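Local coordinates for protein DJ-1 homolog D (Arabidopsis thaliana, PDB 4OGG), which is a DJ-1/PfpI family protein, with two successive regions of that family joined in a single chain, and forms an assembly of three copies, at residues 7-12 against 66-71; 221-226 against 380-385; 228-233 against 288-293. All coordinates share one frame; numbering follows the deposited sequence.

Contact 1 (7-12 against 66-71)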
ATOM      1  N   ILE C   7      21.703   4.141  20.794  1.00 13.57           N
ATOM      2  CA  ILE C   7      20.320   3.742  20.546  1.00 13.19           C
ATOM      3  C   ILE C   7      20.357   2.334  19.957  1.00 14.21           C
ATOM      4  O   ILE C   7      21.031   2.079  18.952  1.00 13.15           O
ATOM      5  CB  ILE C   7      19.596   4.698  19.560  1.00 15.08           C
ATOM      6  CG1 ILE C   7      19.506   6.106  20.162  1.00 16.64           C
ATOM      7  CG2 ILE C   7      18.186   4.174  19.270  1.00 14.63           C
ATOM      8  CD1 ILE C   7      18.726   7.103  19.303  1.00 15.05           C
ATOM      9  N   LEU C   8      19.647   1.420  20.609  1.00 12.70           N
ATOM     10  CA  LEU C   8      19.580   0.026  20.183  1.00 12.39           C
ATOM     11  C   LEU C   8      18.485  -0.129  19.132  1.00 13.79           C
ATOM     12  O   LEU C   8      17.301  -0.216  19.460  1.00 15.03           O
ATOM     13  CB  LEU C   8      19.292  -0.861  21.394  1.00 14.22           C
ATOM     14  CG  LEU C   8      19.079  -2.360  21.176  1.00 16.43           C
ATOM     15  CD1 LEU C   8      20.283  -2.967  20.470  1.00 16.55           C
ATOM     16  CD2 LEU C   8      18.857  -3.025  22.523  1.00 16.67           C
ATOM     17  N   CYS C   9      18.894  -0.172  17.868  1.00 14.49           N
ATOM     18  CA  CYS C   9      17.963  -0.281  16.746  1.00 14.27           C
ATOM     19  C   CYS C   9      17.779  -1.693  16.207  1.00 14.92           C
ATOM     20  O   CYS C   9      18.561  -2.599  16.497  1.00 14.04           O
ATOM     21  CB  CYS C   9      18.426   0.624  15.598  1.00 13.47           C
ATOM     22  SG  CYS C   9      18.656   2.354  16.055  1.00 14.47           S
ATOM     23  N   GLY C  10      16.730  -1.857  15.405  1.00 13.56           N
ATOM     24  CA  GLY C  10      16.434  -3.141  14.799  1.00 12.40           C
ATOM     25  C   GLY C  10      15.456  -2.947  13.656  1.00 13.39           C
ATOM     26  O   GLY C  10      14.849  -1.879  13.525  1.00 13.30           O
ATOM     27  N   ASP C  11      15.296  -3.965  12.820  1.00 13.20           N
ATOM     28  CA  ASP C  11      14.367  -3.861  11.705  1.00 13.12           C
ATOM     29  C   ASP C  11      12.936  -3.795  12.224  1.00 13.55           C
ATOM     30  O   ASP C  11      12.536  -4.570  13.092  1.00 14.02           O
ATOM     31  CB  ASP C  11      14.533  -5.045  10.749  1.00 12.52           C
ATOM     32  CG  ASP C  11      15.869  -5.032  10.031  1.00 13.08           C
ATOM     33  OD1 ASP C  11      16.636  -4.061  10.209  1.00 12.65           O
ATOM     34  OD2 ASP C  11      16.154  -5.989   9.284  1.00 14.56           O
ATOM     35  N   TYR C  12      12.183  -2.846  11.682  1.00 13.04           N
ATOM     36  CA  TYR C  12      10.797  -2.615  12.057  1.00 13.40           C
ATOM     37  C   TYR C  12      10.616  -2.018  13.449  1.00 13.67           C
ATOM     38  O   TYR C  12       9.587  -2.203  14.102  1.00 13.07           O
ATOM     39  CB  TYR C  12       9.974  -3.891  11.856  1.00 12.90           C
ATOM     40  CG  TYR C  12       9.733  -4.148  10.379  1.00 13.01           C
ATOM     41  CD1 TYR C  12       8.942  -3.277   9.627  1.00 13.96           C
ATOM     42  CD2 TYR C  12      10.338  -5.218   9.723  1.00 14.14           C
ATOM     43  CE1 TYR C  12       8.756  -3.464   8.257  1.00 13.83           C
ATOM     44  CE2 TYR C  12      10.162  -5.414   8.348  1.00 12.91           C
ATOM     45  CZ  TYR C  12       9.371  -4.533   7.625  1.00 13.29           C
ATOM     46  OH  TYR C  12       9.198  -4.710   6.271  1.00 14.80           O
ATOM     47  N   PHE C  66      15.727   3.781   8.068  1.00 12.40           N
ATOM     48  CA  PHE C  66      16.632   4.461   8.989  1.00 12.04           C
ATOM     49  C   PHE C  66      18.084   4.053   8.763  1.00 12.59           C
ATOM     50  O   PHE C  66      18.413   2.869   8.806  1.00 12.92           O
ATOM     51  CB  PHE C  66      16.252   4.150  10.439  1.00 12.65           C
ATOM     52  CG  PHE C  66      16.985   4.991  11.439  1.00 13.01           C
ATOM     53  CD1 PHE C  66      16.509   6.251  11.787  1.00 13.81           C
ATOM     54  CD2 PHE C  66      18.181   4.554  11.991  1.00 14.76           C
ATOM     55  CE1 PHE C  66      17.217   7.065  12.672  1.00 14.75           C
ATOM     56  CE2 PHE C  66      18.899   5.361  12.876  1.00 13.74           C
ATOM     57  CZ  PHE C  66      18.413   6.619  13.215  1.00 14.36           C
ATOM     58  N   THR C  67      18.950   5.039   8.548  1.00 13.30           N
ATOM     59  CA  THR C  67      20.366   4.774   8.311  1.00 15.18           C
ATOM     60  C   THR C  67      21.176   4.807   9.604  1.00 15.46           C
ATOM     61  O   THR C  67      21.202   5.816  10.308  1.00 14.72           O
ATOM     62  CB  THR C  67      20.964   5.797   7.324  1.00 15.36           C
ATOM     63  OG1 THR C  67      20.188   5.814   6.117  1.00 18.97           O
ATOM     64  CG2 THR C  67      22.402   5.425   6.988  1.00 17.83           C
ATOM     65  N   LEU C  68      21.832   3.693   9.907  1.00 15.40           N
ATOM     66  CA  LEU C  68      22.650   3.563  11.109  1.00 14.53           C
ATOM     67  C   LEU C  68      23.952   4.340  10.939  1.00 15.48           C
ATOM     68  O   LEU C  68      24.459   4.457   9.826  1.00 14.58           O
ATOM     69  CB  LEU C  68      22.972   2.089  11.354  1.00 13.83           C
ATOM     70  CG  LEU C  68      21.756   1.159  11.425  1.00 13.93           C
ATOM     71  CD1 LEU C  68      22.217  -0.292  11.381  1.00 14.92           C
ATOM     72  CD2 LEU C  68      20.958   1.445  12.701  1.00 13.32           C
ATOM     73  N   ASN C  69      24.487   4.872  12.038  1.00 15.43           N
ATOM     74  CA  ASN C  69      25.739   5.619  11.972  1.00 15.39           C
ATOM     75  C   ASN C  69      26.857   4.963  12.774  1.00 16.18           C
ATOM     76  O   ASN C  69      27.949   5.521  12.902  1.00 17.44           O
ATOM     77  CB  ASN C  69      25.542   7.075  12.431  1.00 15.09           C
ATOM     78  CG  ASN C  69      25.241   7.202  13.915  1.00 12.96           C
ATOM     79  OD1 ASN C  69      25.251   6.224  14.659  1.00 14.54           O
ATOM     80  ND2 ASN C  69      24.983   8.428  14.352  1.00 14.87           N
ATOM     81  N   ALA C  70      26.589   3.773  13.300  1.00 15.61           N
ATOM     82  CA  ALA C  70      27.582   3.042  14.080  1.00 16.13           C
ATOM     83  C   ALA C  70      27.494   1.538  13.835  1.00 17.72           C
ATOM     84  O   ALA C  70      26.484   1.031  13.339  1.00 16.53           O
ATOM     85  CB  ALA C  70      27.415   3.345  15.558  1.00 16.34           C
ATOM     86  N   THR C  71      28.557   0.829  14.199  1.00 17.53           N
ATOM     87  CA  THR C  71      28.631  -0.612  14.002  1.00 17.28           C
ATOM     88  C   THR C  71      28.510  -1.376  15.319  1.00 18.51           C
ATOM     89  O   THR C  71      29.385  -1.302  16.182  1.00 18.88           O
ATOM     90  CB  THR C  71      29.959  -0.986  13.305  1.00 17.14           C
ATOM     91  OG1 THR C  71      30.091  -0.217  12.099  1.00 17.31           O
ATOM     92  CG2 THR C  71      29.991  -2.474  12.964  1.00 17.38           C
TER
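Cys9 and Phe66 make a sulfur-aromatic contact just beyond the C-terminal end of strand 3-8, an inner strand of the six-stranded, mostly parallel sheet in the first DJ-1/PfpI unit. Strand 66-67, which supplies the ring, belongs to a smaller separate sheet, so the contact joins the smaller sheet to the end of an inner strand of the central one. SG lies 5.2 Å from the centroid of the Phe66 ring and 43° off its normal, an oblique approach in which SG comes nearest to CE2 of Phe66, at 4.4 Å. The sulfur is set by chi1 of Cys9 (-55°), which places it beside the backbone N and anti to the carbonyl carbon. The ring also packs against helix 15-27, meeting Phe22 edge-to-face and touching Val18 and Met19, while Thr34 of strand 30-35 borders it too.

Leu68 supplies the second part of the contact, and it does so with one methyl alone. CB of Leu68 points neither at segment 7-12 nor away from it, but CD2 reaches the cysteine. All three touching residues are buried and no hydrogen bond crosses between the segments, so the join rests on apolar and sulfur-aromatic packing. CD2 of Leu68 rests 3.9 Å from CB of Cys9, with SG of Cys9 slightly farther from the same methyl, at 4.2 Å.

Contact 2 (221-226 against 380-385)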
ATOM      1  N   LEU C 221      11.664  19.864  26.217  1.00 16.07           N
ATOM      2  CA  LEU C 221      12.401  20.902  26.926  1.00 17.09           C
ATOM      3  C   LEU C 221      11.512  21.540  27.989  1.00 17.82           C
ATOM      4  O   LEU C 221      12.006  22.148  28.936  1.00 17.40           O
ATOM      5  CB  LEU C 221      12.885  21.971  25.942  1.00 15.30           C
ATOM      6  CG  LEU C 221      13.957  21.545  24.934  1.00 16.12           C
ATOM      7  CD1 LEU C 221      14.079  22.581  23.833  1.00 14.59           C
ATOM      8  CD2 LEU C 221      15.286  21.360  25.649  1.00 14.95           C
ATOM      9  N   GLY C 222      10.200  21.394  27.825  1.00 18.08           N
ATOM     10  CA  GLY C 222       9.265  21.964  28.780  1.00 18.81           C
ATOM     11  C   GLY C 222       8.389  23.059  28.198  1.00 19.65           C
ATOM     12  O   GLY C 222       7.586  23.666  28.910  1.00 20.79           O
ATOM     13  N   CYS C 223       8.531  23.308  26.901  1.00 18.18           N
ATOM     14  CA  CYS C 223       7.752  24.344  26.226  1.00 19.03           C
ATOM     15  C   CYS C 223       6.299  23.936  26.016  1.00 19.40           C
ATOM     16  O   CYS C 223       5.975  22.750  25.934  1.00 18.45           O
ATOM     17  CB  CYS C 223       8.356  24.660  24.852  1.00 18.72           C
ATOM     18  SG  CYS C 223      10.095  25.142  24.835  1.00 20.49           S
ATOM     19  N   GLN C 224       5.422  24.932  25.943  1.00 19.93           N
ATOM     20  CA  GLN C 224       4.013  24.677  25.678  1.00 21.11           C
ATOM     21  C   GLN C 224       3.950  24.779  24.161  1.00 21.00           C
ATOM     22  O   GLN C 224       4.256  25.829  23.595  1.00 20.42           O
ATOM     23  CB  GLN C 224       3.132  25.755  26.318  1.00 22.45           C
ATOM     24  CG  GLN C 224       1.653  25.656  25.952  1.00 25.82           C
ATOM     25  CD  GLN C 224       1.049  24.303  26.282  1.00 29.14           C
ATOM     26  OE1 GLN C 224       1.187  23.806  27.400  1.00 32.65           O
ATOM     27  NE2 GLN C 224       0.367  23.706  25.313  1.00 28.93           N
ATOM     28  N   VAL C 225       3.571  23.691  23.502  1.00 19.82           N
ATOM     29  CA  VAL C 225       3.523  23.682  22.046  1.00 19.86           C
ATOM     30  C   VAL C 225       2.134  23.363  21.514  1.00 18.91           C
ATOM     31  O   VAL C 225       1.556  22.329  21.846  1.00 20.35           O
ATOM     32  CB  VAL C 225       4.525  22.649  21.478  1.00 17.97           C
ATOM     33  CG1 VAL C 225       4.755  22.902  19.998  1.00 18.64           C
ATOM     34  CG2 VAL C 225       5.835  22.723  22.255  1.00 18.40           C
ATOM     35  N   ASP C 226       1.605  24.258  20.683  1.00 19.96           N
ATOM     36  CA  ASP C 226       0.282  24.064  20.103  1.00 20.17           C
ATOM     37  C   ASP C 226       0.369  23.841  18.599  1.00 19.10           C
ATOM     38  O   ASP C 226       1.252  24.371  17.932  1.00 18.97           O
ATOM     39  CB  ASP C 226      -0.614  25.275  20.388  1.00 22.39           C
ATOM     40  CG  ASP C 226      -0.794  25.532  21.873  1.00 25.47           C
ATOM     41  OD1 ASP C 226      -1.083  24.569  22.613  1.00 28.79           O
ATOM     42  OD2 ASP C 226      -0.654  26.698  22.298  1.00 29.99           O
ATOM     43  N   LEU C 380      15.568  31.324  21.204  1.00 25.92           N
ATOM     44  CA  LEU C 380      14.623  31.387  22.314  1.00 24.71           C
ATOM     45  C   LEU C 380      15.321  31.468  23.669  1.00 24.15           C
ATOM     46  O   LEU C 380      14.678  31.695  24.693  1.00 24.87           O
ATOM     47  CB  LEU C 380      13.693  30.171  22.287  1.00 24.50           C
ATOM     48  CG  LEU C 380      12.637  30.154  21.178  1.00 23.40           C
ATOM     49  CD1 LEU C 380      11.915  28.817  21.169  1.00 22.17           C
ATOM     50  CD2 LEU C 380      11.655  31.300  21.398  1.00 25.13           C
ATOM     51  N   GLY C 381      16.635  31.280  23.672  1.00 22.87           N
ATOM     52  CA  GLY C 381      17.382  31.337  24.915  1.00 23.11           C
ATOM     53  C   GLY C 381      17.236  30.088  25.765  1.00 23.36           C
ATOM     54  O   GLY C 381      17.468  30.125  26.975  1.00 22.71           O
ATOM     55  N   ILE C 382      16.840  28.982  25.136  1.00 21.24           N
ATOM     56  CA  ILE C 382      16.677  27.711  25.839  1.00 19.93           C
ATOM     57  C   ILE C 382      18.006  26.970  25.815  1.00 20.04           C
ATOM     58  O   ILE C 382      18.622  26.821  24.758  1.00 20.30           O
ATOM     59  CB  ILE C 382      15.618  26.810  25.166  1.00 19.42           C
ATOM     60  CG1 ILE C 382      14.280  27.543  25.079  1.00 17.83           C
ATOM     61  CG2 ILE C 382      15.456  25.521  25.962  1.00 19.35           C
ATOM     62  CD1 ILE C 382      13.203  26.768  24.329  1.00 18.54           C
ATOM     63  N   GLN C 383      18.443  26.497  26.978  1.00 19.63           N
ATOM     64  CA  GLN C 383      19.709  25.786  27.064  1.00 19.16           C
ATOM     65  C   GLN C 383      19.624  24.490  27.854  1.00 18.79           C
ATOM     66  O   GLN C 383      18.847  24.371  28.799  1.00 18.17           O
ATOM     67  CB  GLN C 383      20.767  26.668  27.726  1.00 22.33           C
ATOM     68  CG  GLN C 383      20.898  28.058  27.136  1.00 26.76           C
ATOM     69  CD  GLN C 383      21.901  28.897  27.901  1.00 30.69           C
ATOM     70  OE1 GLN C 383      23.096  28.599  27.913  1.00 32.22           O
ATOM     71  NE2 GLN C 383      21.416  29.947  28.558  1.00 33.51           N
ATOM     72  N   VAL C 384      20.434  23.521  27.443  1.00 17.89           N
ATOM     73  CA  VAL C 384      20.526  22.239  28.127  1.00 18.27           C
ATOM     74  C   VAL C 384      21.994  22.173  28.509  1.00 18.92           C
ATOM     75  O   VAL C 384      22.864  22.176  27.640  1.00 19.71           O
ATOM     76  CB  VAL C 384      20.184  21.053  27.206  1.00 18.25           C
ATOM     77  CG1 VAL C 384      20.374  19.740  27.962  1.00 18.44           C
ATOM     78  CG2 VAL C 384      18.749  21.172  26.724  1.00 15.96           C
ATOM     79  N   SER C 385      22.261  22.137  29.808  1.00 19.06           N
ATOM     80  CA  SER C 385      23.626  22.109  30.306  1.00 19.62           C
ATOM     81  C   SER C 385      23.877  20.867  31.144  1.00 20.10           C
ATOM     82  O   SER C 385      23.112  20.558  32.055  1.00 20.03           O
ATOM     83  CB  SER C 385      23.885  23.356  31.151  1.00 20.22           C
ATOM     84  OG  SER C 385      23.538  24.530  30.436  1.00 23.32           O
TER
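Leu221 opens the segment and splits its isobutyl fork between two partners. Its CD1 meets the CG2 branch of Ile382 at 3.9 Å, the two side chains crossing at a slant, whereas CD2 reaches CG2 of Val384 at 3.6 Å, the side chains of Leu221 and Val384 crossing at about a right angle. Met377 of helix 369-380 touches Leu221, Ile382 and Val384 alike, and Phe28 from the first half of the chain also packs on Leu221. Gly222 follows as the residue that ends helix 208-221 in a Schellman motif, with a positive phi (115°) and two bonds back into the last turn. The backbone can thereby turn at once and deliver Cys223 to the interface. Here SG lies 3.5 Å from CD1 of Ile382; this CD1 lies anti to CA (chi2 175°), which carries it out to the sulfur, so that one isoleucine spans both Cys223 and Leu221 with different methyls.

Beyond Cys223 the segment becomes strand 224-228 and leaves the contact. Gln224 donates from NE2 to OD1 of Asp226 at 3.2 Å, meeting the oxygen from above the carboxylate plane; OD2 of Asp226 is engaged by the hydroxyl of Tyr273. Val225 between them packs on Phe215 and Leu218 of helix 208-221.

The second segment repeats the design: Gly381 closes helix 369-380 in its own Schellman motif before strand 383-386 begins. Two glycine-terminated helix ends, each leading within two residues into a strand, thus pack through Leu221 and Cys223 on one side and Ile382 and Val384 on the other. The first belongs to the beta-alpha-beta crossover from strand 197-201 through helix 208-221 to strand 224-228.

Contact 3 (228-233 against 288-293)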
ATOM      1  N   VAL C 228      -2.007  23.881  15.021  1.00 20.27           N
ATOM      2  CA  VAL C 228      -3.270  24.291  14.417  1.00 21.57           C
ATOM      3  C   VAL C 228      -3.280  24.088  12.907  1.00 22.38           C
ATOM      4  O   VAL C 228      -2.231  24.004  12.267  1.00 23.27           O
ATOM      5  CB  VAL C 228      -3.573  25.778  14.697  1.00 20.48           C
ATOM      6  CG1 VAL C 228      -3.589  26.032  16.200  1.00 22.66           C
ATOM      7  CG2 VAL C 228      -2.537  26.660  14.010  1.00 20.25           C
ATOM      8  N   CYS C 229      -4.486  24.016  12.354  1.00 24.01           N
ATOM      9  CA  CYS C 229      -4.697  23.844  10.922  1.00 25.42           C
ATOM     10  C   CYS C 229      -6.039  24.477  10.580  1.00 26.70           C
ATOM     11  O   CYS C 229      -7.018  24.296  11.300  1.00 25.70           O
ATOM     12  CB  CYS C 229      -4.725  22.356  10.553  1.00 25.21           C
ATOM     13  SG  CYS C 229      -5.195  22.013   8.832  1.00 28.86           S
ATOM     14  N   PRO C 230      -6.099  25.245   9.483  1.00 27.64           N
ATOM     15  CA  PRO C 230      -7.360  25.882   9.096  1.00 29.47           C
ATOM     16  C   PRO C 230      -8.478  24.856   8.926  1.00 30.85           C
ATOM     17  O   PRO C 230      -8.229  23.706   8.560  1.00 31.78           O
ATOM     18  CB  PRO C 230      -7.004  26.571   7.783  1.00 28.41           C
ATOM     19  CG  PRO C 230      -5.569  26.937   7.985  1.00 29.46           C
ATOM     20  CD  PRO C 230      -4.999  25.682   8.606  1.00 27.88           C
ATOM     21  N   GLU C 231      -9.708  25.278   9.200  1.00 32.83           N
ATOM     22  CA  GLU C 231     -10.878  24.414   9.069  1.00 34.93           C
ATOM     23  C   GLU C 231     -10.905  23.236  10.036  1.00 34.29           C
ATOM     24  O   GLU C 231     -11.863  22.463  10.044  1.00 34.71           O
ATOM     25  CB  GLU C 231     -10.997  23.893   7.634  1.00 37.90           C
ATOM     26  CG  GLU C 231     -11.260  24.976   6.601  1.00 42.22           C
ATOM     27  CD  GLU C 231     -11.367  24.422   5.192  1.00 45.26           C
ATOM     28  OE1 GLU C 231     -12.250  23.571   4.950  1.00 47.50           O
ATOM     29  OE2 GLU C 231     -10.565  24.838   4.328  1.00 47.24           O
ATOM     30  N   LYS C 232      -9.859  23.086  10.843  1.00 33.55           N
ATOM     31  CA  LYS C 232      -9.822  21.994  11.809  1.00 32.34           C
ATOM     32  C   LYS C 232      -9.661  22.505  13.236  1.00 32.14           C
ATOM     33  O   LYS C 232      -9.109  23.582  13.467  1.00 31.58           O
ATOM     34  CB  LYS C 232      -8.708  21.004  11.460  1.00 32.08           C
ATOM     35  CG  LYS C 232      -8.989  20.227  10.181  1.00 30.56           C
ATOM     36  CD  LYS C 232      -7.989  19.108   9.950  1.00 31.42           C
ATOM     37  CE  LYS C 232      -8.343  18.317   8.701  1.00 32.18           C
ATOM     38  NZ  LYS C 232      -7.410  17.180   8.469  1.00 31.33           N
ATOM     39  N   LYS C 233     -10.154  21.726  14.191  1.00 32.85           N
ATOM     40  CA  LYS C 233     -10.091  22.113  15.592  1.00 33.49           C
ATOM     41  C   LYS C 233      -9.304  21.101  16.415  1.00 33.03           C
ATOM     42  O   LYS C 233      -8.902  20.051  15.909  1.00 31.98           O
ATOM     43  CB  LYS C 233     -11.511  22.230  16.153  1.00 35.89           C
ATOM     44  CG  LYS C 233     -12.504  22.902  15.206  1.00 37.66           C
ATOM     45  CD  LYS C 233     -12.110  24.337  14.891  1.00 39.61           C
ATOM     46  CE  LYS C 233     -13.064  24.958  13.878  1.00 40.91           C
ATOM     47  NZ  LYS C 233     -14.477  24.946  14.351  1.00 41.89           N
ATOM     48  N   ALA C 288      -0.126  28.144   2.114  1.00 18.97           N
ATOM     49  CA  ALA C 288       0.393  29.393   1.575  1.00 18.20           C
ATOM     50  C   ALA C 288      -0.690  30.196   0.851  1.00 17.70           C
ATOM     51  O   ALA C 288      -0.497  31.373   0.548  1.00 19.12           O
ATOM     52  CB  ALA C 288       1.550  29.105   0.628  1.00 16.46           C
ATOM     53  N   LEU C 289      -1.823  29.555   0.575  1.00 18.82           N
ATOM     54  CA  LEU C 289      -2.931  30.218  -0.109  1.00 20.44           C
ATOM     55  C   LEU C 289      -3.907  30.827   0.895  1.00 23.17           C
ATOM     56  O   LEU C 289      -4.732  31.668   0.539  1.00 23.62           O
ATOM     57  CB  LEU C 289      -3.684  29.224  -1.001  1.00 20.04           C
ATOM     58  CG  LEU C 289      -2.877  28.517  -2.092  1.00 19.09           C
ATOM     59  CD1 LEU C 289      -3.789  27.592  -2.890  1.00 19.05           C
ATOM     60  CD2 LEU C 289      -2.229  29.546  -3.006  1.00 19.43           C
ATOM     61  N   ASN C 290      -3.804  30.395   2.148  1.00 23.68           N
ATOM     62  CA  ASN C 290      -4.677  30.881   3.211  1.00 25.00           C
ATOM     63  C   ASN C 290      -4.210  32.234   3.754  1.00 26.45           C
ATOM     64  O   ASN C 290      -3.179  32.324   4.417  1.00 24.08           O
ATOM     65  CB  ASN C 290      -4.726  29.851   4.344  1.00 26.69           C
ATOM     66  CG  ASN C 290      -5.733  30.209   5.414  1.00 26.81           C
ATOM     67  OD1 ASN C 290      -5.651  31.271   6.030  1.00 29.61           O
ATOM     68  ND2 ASN C 290      -6.694  29.320   5.643  1.00 27.20           N
ATOM     69  N   GLU C 291      -4.981  33.281   3.472  1.00 28.54           N
ATOM     70  CA  GLU C 291      -4.645  34.631   3.922  1.00 30.50           C
ATOM     71  C   GLU C 291      -4.461  34.737   5.434  1.00 30.40           C
ATOM     72  O   GLU C 291      -3.614  35.492   5.910  1.00 30.00           O
ATOM     73  CB  GLU C 291      -5.722  35.624   3.471  1.00 33.77           C
ATOM     74  CG  GLU C 291      -5.788  35.826   1.966  1.00 37.92           C
ATOM     75  CD  GLU C 291      -4.466  36.294   1.387  1.00 39.87           C
ATOM     76  OE1 GLU C 291      -3.925  37.307   1.879  1.00 41.60           O
ATOM     77  OE2 GLU C 291      -3.969  35.650   0.438  1.00 43.14           O
ATOM     78  N   HIS C 292      -5.256  33.986   6.188  1.00 30.77           N
ATOM     79  CA  HIS C 292      -5.155  34.017   7.642  1.00 31.94           C
ATOM     80  C   HIS C 292      -3.803  33.478   8.091  1.00 30.70           C
ATOM     81  O   HIS C 292      -3.220  33.964   9.059  1.00 29.47           O
ATOM     82  CB  HIS C 292      -6.288  33.199   8.265  1.00 36.63           C
ATOM     83  CG  HIS C 292      -7.654  33.726   7.951  1.00 41.17           C
ATOM     84  ND1 HIS C 292      -8.809  33.098   8.363  1.00 44.55           N
ATOM     85  CD2 HIS C 292      -8.050  34.824   7.262  1.00 42.85           C
ATOM     86  CE1 HIS C 292      -9.857  33.783   7.941  1.00 44.15           C
ATOM     87  NE2 HIS C 292      -9.424  34.835   7.270  1.00 43.56           N
ATOM     88  N   VAL C 293      -3.303  32.475   7.375  1.00 28.92           N
ATOM     89  CA  VAL C 293      -2.011  31.885   7.696  1.00 25.90           C
ATOM     90  C   VAL C 293      -0.901  32.886   7.401  1.00 25.54           C
ATOM     91  O   VAL C 293       0.038  33.038   8.183  1.00 25.71           O
ATOM     92  CB  VAL C 293      -1.759  30.602   6.869  1.00 25.94           C
ATOM     93  CG1 VAL C 293      -0.320  30.138   7.043  1.00 23.76           C
ATOM     94  CG2 VAL C 293      -2.721  29.510   7.304  1.00 23.24           C
TER
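Two torsions of Asn290 set its amide between two tasks: chi1 of -173° throws CG away from the backbone N, and chi2 of -59° then points ND2 at the ring of Pro230 while OD1 turns back to the start of helix 291-302. ND2 sits evenly beside the CB-CG bond of the proline, 3.5 Å from Pro230 CB and as far from Pro230 CG. OD1 meanwhile accepts from Val293 N at 3.0 Å, with the N-H pointing at it at 144° and the donor above the carbonyl plane. A second, weak bond comes from His292 N, 2.7 Å from Asn290 OD1 but poorly aligned. The Val293 bond, with the weak one from His292, probably sets the rotation of the amide, leaving ND2 in van der Waals contact with the proline.

Val293 adds an apolar touch from the first turn of the helix. Its CG2 branch, beside the backbone N, meets Pro230 CG at 3.9 Å, the two side chains crossing at about a right angle; Ile316 and Leu201 pack on the same valine. Pro230 is also touched by Leu287 of helix 283-287. The proline occupies the second position of a type II beta turn, closed by Lys232 N donating to Cys229 O at 3.1 Å, and Lys232 carries on to a salt bridge with Asp204. Cys229 and Lys232 are packed by Gln56 of the third subunit.

A proline-bearing type II turn, set in the loop after strand 224-228, is thus seated against a helix start, resting on the N-cap asparagine and on Val293 of the first turn.

The three contacts spread across the two halves of the chain. Contact 1 lies in the first DJ-1/PfpI region and contact 3 in the second, on opposite sides of the chain's centre, with about 37 Å between their centres. Contacts 2 and 3 are closer, about 25 Å between centres, and share strand 224-228: contact 2 precedes and enters it, contact 3 starts at its last residue and is nested in the loop that contact 2 closes. Contacts 1 and 2 are about 28 Å apart between centres. Their surroundings differ too: Asp11 of segment 7-12 bonds Gln249 of the second subunit, contact 3 borders the third, and no other subunit touches the segments of contact 2. None includes either modified cysteine of the chain.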